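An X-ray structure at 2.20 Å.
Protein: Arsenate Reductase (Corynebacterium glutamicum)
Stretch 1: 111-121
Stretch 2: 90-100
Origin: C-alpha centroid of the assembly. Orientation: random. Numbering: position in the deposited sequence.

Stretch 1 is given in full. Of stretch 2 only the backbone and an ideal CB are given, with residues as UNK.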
# COMPACT_ATOMS: atom_id res chain seq x y z
N GLU A 111 20.54 10.28 -0.97
CA GLU A 111 19.68 9.23 -0.50
C GLU A 111 18.87 8.69 -1.67
O GLU A 111 18.15 9.42 -2.29
CB GLU A 111 18.78 9.70 0.64
CG GLU A 111 19.60 10.29 1.78
CD GLU A 111 19.01 9.98 3.16
OE1 GLU A 111 18.73 8.78 3.43
OE2 GLU A 111 18.80 10.94 3.94
N VAL A 112 18.99 7.41 -1.99
CA VAL A 112 18.30 6.89 -3.19
C VAL A 112 17.22 5.91 -2.75
O VAL A 112 17.48 5.09 -1.90
CB VAL A 112 19.28 6.21 -4.16
CG1 VAL A 112 18.61 6.04 -5.59
CG2 VAL A 112 20.61 7.03 -4.32
N ARG A 113 16.03 5.96 -3.38
CA ARG A 113 14.93 5.04 -3.10
C ARG A 113 14.38 4.47 -4.35
O ARG A 113 14.51 5.06 -5.44
CB ARG A 113 13.84 5.78 -2.41
CG ARG A 113 14.37 6.52 -1.22
CD ARG A 113 13.25 6.96 -0.30
NE ARG A 113 13.74 7.45 1.00
CZ ARG A 113 14.13 8.70 1.25
NH1 ARG A 113 14.20 9.59 0.26
NH2 ARG A 113 14.50 9.05 2.49
N SER A 114 13.76 3.30 -4.22
CA SER A 114 12.95 2.78 -5.34
C SER A 114 11.58 2.23 -4.92
O SER A 114 11.35 2.00 -3.75
CB SER A 114 13.73 1.70 -6.11
OG SER A 114 14.15 0.61 -5.26
N ALA A 115 10.68 2.00 -5.89
CA ALA A 115 9.38 1.47 -5.55
C ALA A 115 8.70 1.03 -6.80
O ALA A 115 9.18 1.34 -7.89
CB ALA A 115 8.51 2.53 -4.72
N GLY A 116 7.60 0.29 -6.62
CA GLY A 116 6.86 -0.28 -7.72
C GLY A 116 5.39 0.07 -7.59
O GLY A 116 4.91 0.36 -6.48
N SER A 117 4.71 0.14 -8.74
CA SER A 117 3.25 0.20 -8.74
C SER A 117 2.69 -1.20 -8.38
O SER A 117 1.62 -1.32 -7.79
CB SER A 117 2.73 0.70 -10.10
OG SER A 117 3.06 -0.18 -11.16
N LEU A 118 3.35 -2.26 -8.85
CA LEU A 118 2.81 -3.61 -8.64
C LEU A 118 3.98 -4.56 -8.25
O LEU A 118 4.44 -5.41 -9.06
CB LEU A 118 2.13 -4.10 -9.92
CG LEU A 118 1.05 -3.25 -10.60
CD1 LEU A 118 0.64 -3.85 -12.07
CD2 LEU A 118 -0.24 -3.01 -9.72
N PRO A 119 4.48 -4.41 -7.03
CA PRO A 119 5.70 -5.14 -6.66
C PRO A 119 5.66 -6.62 -6.94
O PRO A 119 4.71 -7.29 -6.63
CB PRO A 119 5.80 -4.91 -5.14
CG PRO A 119 5.09 -3.57 -4.91
CD PRO A 119 3.93 -3.58 -5.92
N ALA A 120 6.75 -7.17 -7.44
CA ALA A 120 6.97 -8.60 -7.40
C ALA A 120 7.30 -9.03 -5.96
O ALA A 120 7.35 -8.21 -5.04
CB ALA A 120 8.12 -8.99 -8.35
N SER A 121 7.52 -10.33 -5.78
CA SER A 121 7.80 -10.85 -4.47
C SER A 121 9.26 -10.76 -4.14
O SER A 121 9.61 -10.75 -2.96
CB SER A 121 7.31 -12.28 -4.34
OG SER A 121 8.05 -13.10 -5.19
N UNK A 90 7.44 -3.39 -11.24
CA UNK A 90 7.56 -4.48 -10.29
C UNK A 90 8.59 -4.24 -9.23
O UNK A 90 8.70 -5.06 -8.33
CB UNK A 90 7.89 -5.78 -11.03
N UNK A 91 9.33 -3.14 -9.35
CA UNK A 91 10.37 -2.78 -8.42
C UNK A 91 11.28 -4.01 -8.23
O UNK A 91 11.78 -4.28 -7.13
CB UNK A 91 9.78 -2.30 -7.09
N UNK A 92 11.44 -4.79 -9.31
CA UNK A 92 12.32 -5.90 -9.30
C UNK A 92 13.47 -5.81 -10.28
O UNK A 92 14.44 -6.58 -10.16
CB UNK A 92 11.51 -7.17 -9.57
N UNK A 93 13.38 -4.92 -11.27
CA UNK A 93 14.40 -4.80 -12.33
C UNK A 93 14.85 -3.36 -12.45
O UNK A 93 15.58 -2.84 -11.57
CB UNK A 93 13.86 -5.30 -13.67
N UNK A 94 14.33 -2.69 -13.48
CA UNK A 94 14.64 -1.26 -13.79
C UNK A 94 14.92 -0.33 -12.60
O UNK A 94 15.98 0.32 -12.54
CB UNK A 94 13.47 -0.67 -14.57
N UNK A 95 13.97 -0.20 -11.67
CA UNK A 95 14.17 0.76 -10.56
C UNK A 95 15.24 0.32 -9.56
O UNK A 95 15.87 1.14 -8.90
CB UNK A 95 12.85 0.97 -9.81
N UNK A 96 15.42 -0.97 -9.44
CA UNK A 96 16.43 -1.52 -8.54
C UNK A 96 17.83 -1.36 -9.10
O UNK A 96 18.77 -1.06 -8.36
CB UNK A 96 16.15 -3.00 -8.27
N UNK A 97 17.96 -1.58 -10.40
CA UNK A 97 19.16 -1.32 -11.15
C UNK A 97 19.52 0.14 -11.05
O UNK A 97 20.68 0.46 -10.71
CB UNK A 97 18.99 -1.74 -12.61
N UNK A 98 18.56 1.02 -11.33
CA UNK A 98 18.86 2.43 -11.36
C UNK A 98 19.28 2.88 -9.97
O UNK A 98 20.24 3.64 -9.79
CB UNK A 98 17.66 3.23 -11.86
N UNK A 99 18.54 2.42 -8.96
CA UNK A 99 18.81 2.84 -7.62
C UNK A 99 20.19 2.40 -7.15
O UNK A 99 20.89 3.17 -6.46
CB UNK A 99 17.73 2.30 -6.68
N UNK A 100 20.57 1.15 -7.46
CA UNK A 100 21.84 0.61 -6.98
C UNK A 100 23.02 1.24 -7.72
O UNK A 100 24.08 1.41 -7.13
CB UNK A 100 21.87 -0.91 -7.14

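Strand 111-116 runs antiparallel to the helix that runs through position 100, the axes 7.7 Å apart at closest approach, so there is room mainly for small side chains where the two face each other.

At position 90 the CB points sideways, 4.0 Å from both Leu-118 O and Ala-120 N, and the backbone carbonyl already faces Ala-120. Many side chains would fit beside this loop. The residue is His-90. Its backbone O accepts a hydrogen bond from Ala-120 N at 3.0 Å, which any residue could do, while the ring sets its edge toward Leu-118, with CD2 3.2 Å from Leu-118 O.

Position 91 has phi/psi of 50/34, a left-handed conformation that glycine, asparagine and aspartate tolerate best. Its CB points toward the strand, 3.4 Å from Gly-116 N; a CB on Gly-116 would lie 2.9 Å from the CB here, a clash. A short polar group could reach Ser-114 OG. Asn-91 meets both demands: its ND2 donates to Ser-114 OG at 3.2 Å. Ala-115 N, also a donor, lies near ND2 without bonding to it.

Position 92 points toward Ala-120, with 4.0 Å between the CB atoms, which suits a small apolar residue. Ala-92 makes that apolar contact.

At 93, phi/psi of -129/-103 is unusual and favours glycine, although stretch 1 leaves room for a CB. It is Gly-93, whose O accepts from the N of position 97.

Position 94 has nothing of stretch 1 near it, so a long or charged side chain is possible; Arg-94 bonds elsewhere in the structure.

Position 95 faces the strand, its CB 3.9 Å from Ser-114 CB. Alanine, serine or cysteine would suit the narrow gap. In Ser-95, OG is placed to accept a hydrogen bond from Asn-91 ND2 at 2.7 Å, though its position is less certain than most.

Position 96 points sideways, its CB 5.1 Å from Ser-114 OG, so a longer polar chain could bend back. Gln-96 does: its NE2 donates to Asn-91 O at 2.8 Å, and its OE1 comes within 3.6 Å of Ser-114 OG.

Positions 97 and 98 make no contact with stretch 1, which therefore says little about them; they are Ile-97 and Ala-98.

Position 99 points toward Val-112 and Ser-114, its CB 4.0 Å from Val-112 CG1, so alanine, serine or threonine are candidates. Ser-99 packs its OG 3.6 Å from Val-112 CG1, and a water bridges Ser-99 OG (2.8 Å) and Ser-114 OG (2.5 Å).

Position 100 turns away, leaving the choice open; it is Ala-100.

Stretch 2 90-100: HNAGRSQIASA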
# COMPACT_ATOMS: atom_id res chain seq x y z
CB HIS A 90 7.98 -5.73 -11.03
CG HIS A 90 6.97 -6.17 -12.01
ND1 HIS A 90 7.24 -6.25 -13.36
CD2 HIS A 90 5.67 -6.53 -11.85
CE1 HIS A 90 6.16 -6.69 -13.98
NE2 HIS A 90 5.19 -6.84 -13.09
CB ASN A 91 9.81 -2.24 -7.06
CG ASN A 91 10.90 -1.61 -6.18
OD1 ASN A 91 10.86 -1.70 -4.94
ND2 ASN A 91 11.90 -0.98 -6.81
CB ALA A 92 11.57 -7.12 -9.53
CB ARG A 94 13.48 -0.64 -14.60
CG ARG A 94 13.37 -1.17 -16.03
CD ARG A 94 12.06 -0.74 -16.69
NE ARG A 94 11.99 -1.07 -18.11
CZ ARG A 94 11.77 -2.30 -18.61
NH1 ARG A 94 11.60 -3.35 -17.81
NH2 ARG A 94 11.72 -2.47 -19.94
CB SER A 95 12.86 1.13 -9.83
OG SER A 95 12.15 -0.01 -9.36
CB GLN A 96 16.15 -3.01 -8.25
CG GLN A 96 14.80 -3.27 -7.56
CD GLN A 96 14.86 -3.05 -6.04
OE1 GLN A 96 15.84 -2.52 -5.51
NE2 GLN A 96 13.80 -3.48 -5.32
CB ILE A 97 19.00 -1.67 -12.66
CG1 ILE A 97 18.65 -3.15 -12.81
CG2 ILE A 97 20.29 -1.25 -13.45
CD1 ILE A 97 18.19 -3.52 -14.25
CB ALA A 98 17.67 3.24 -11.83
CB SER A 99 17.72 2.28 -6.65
OG SER A 99 18.09 2.52 -5.29
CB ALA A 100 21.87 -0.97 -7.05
O HOH W 1 16.43 0.63 -4.15
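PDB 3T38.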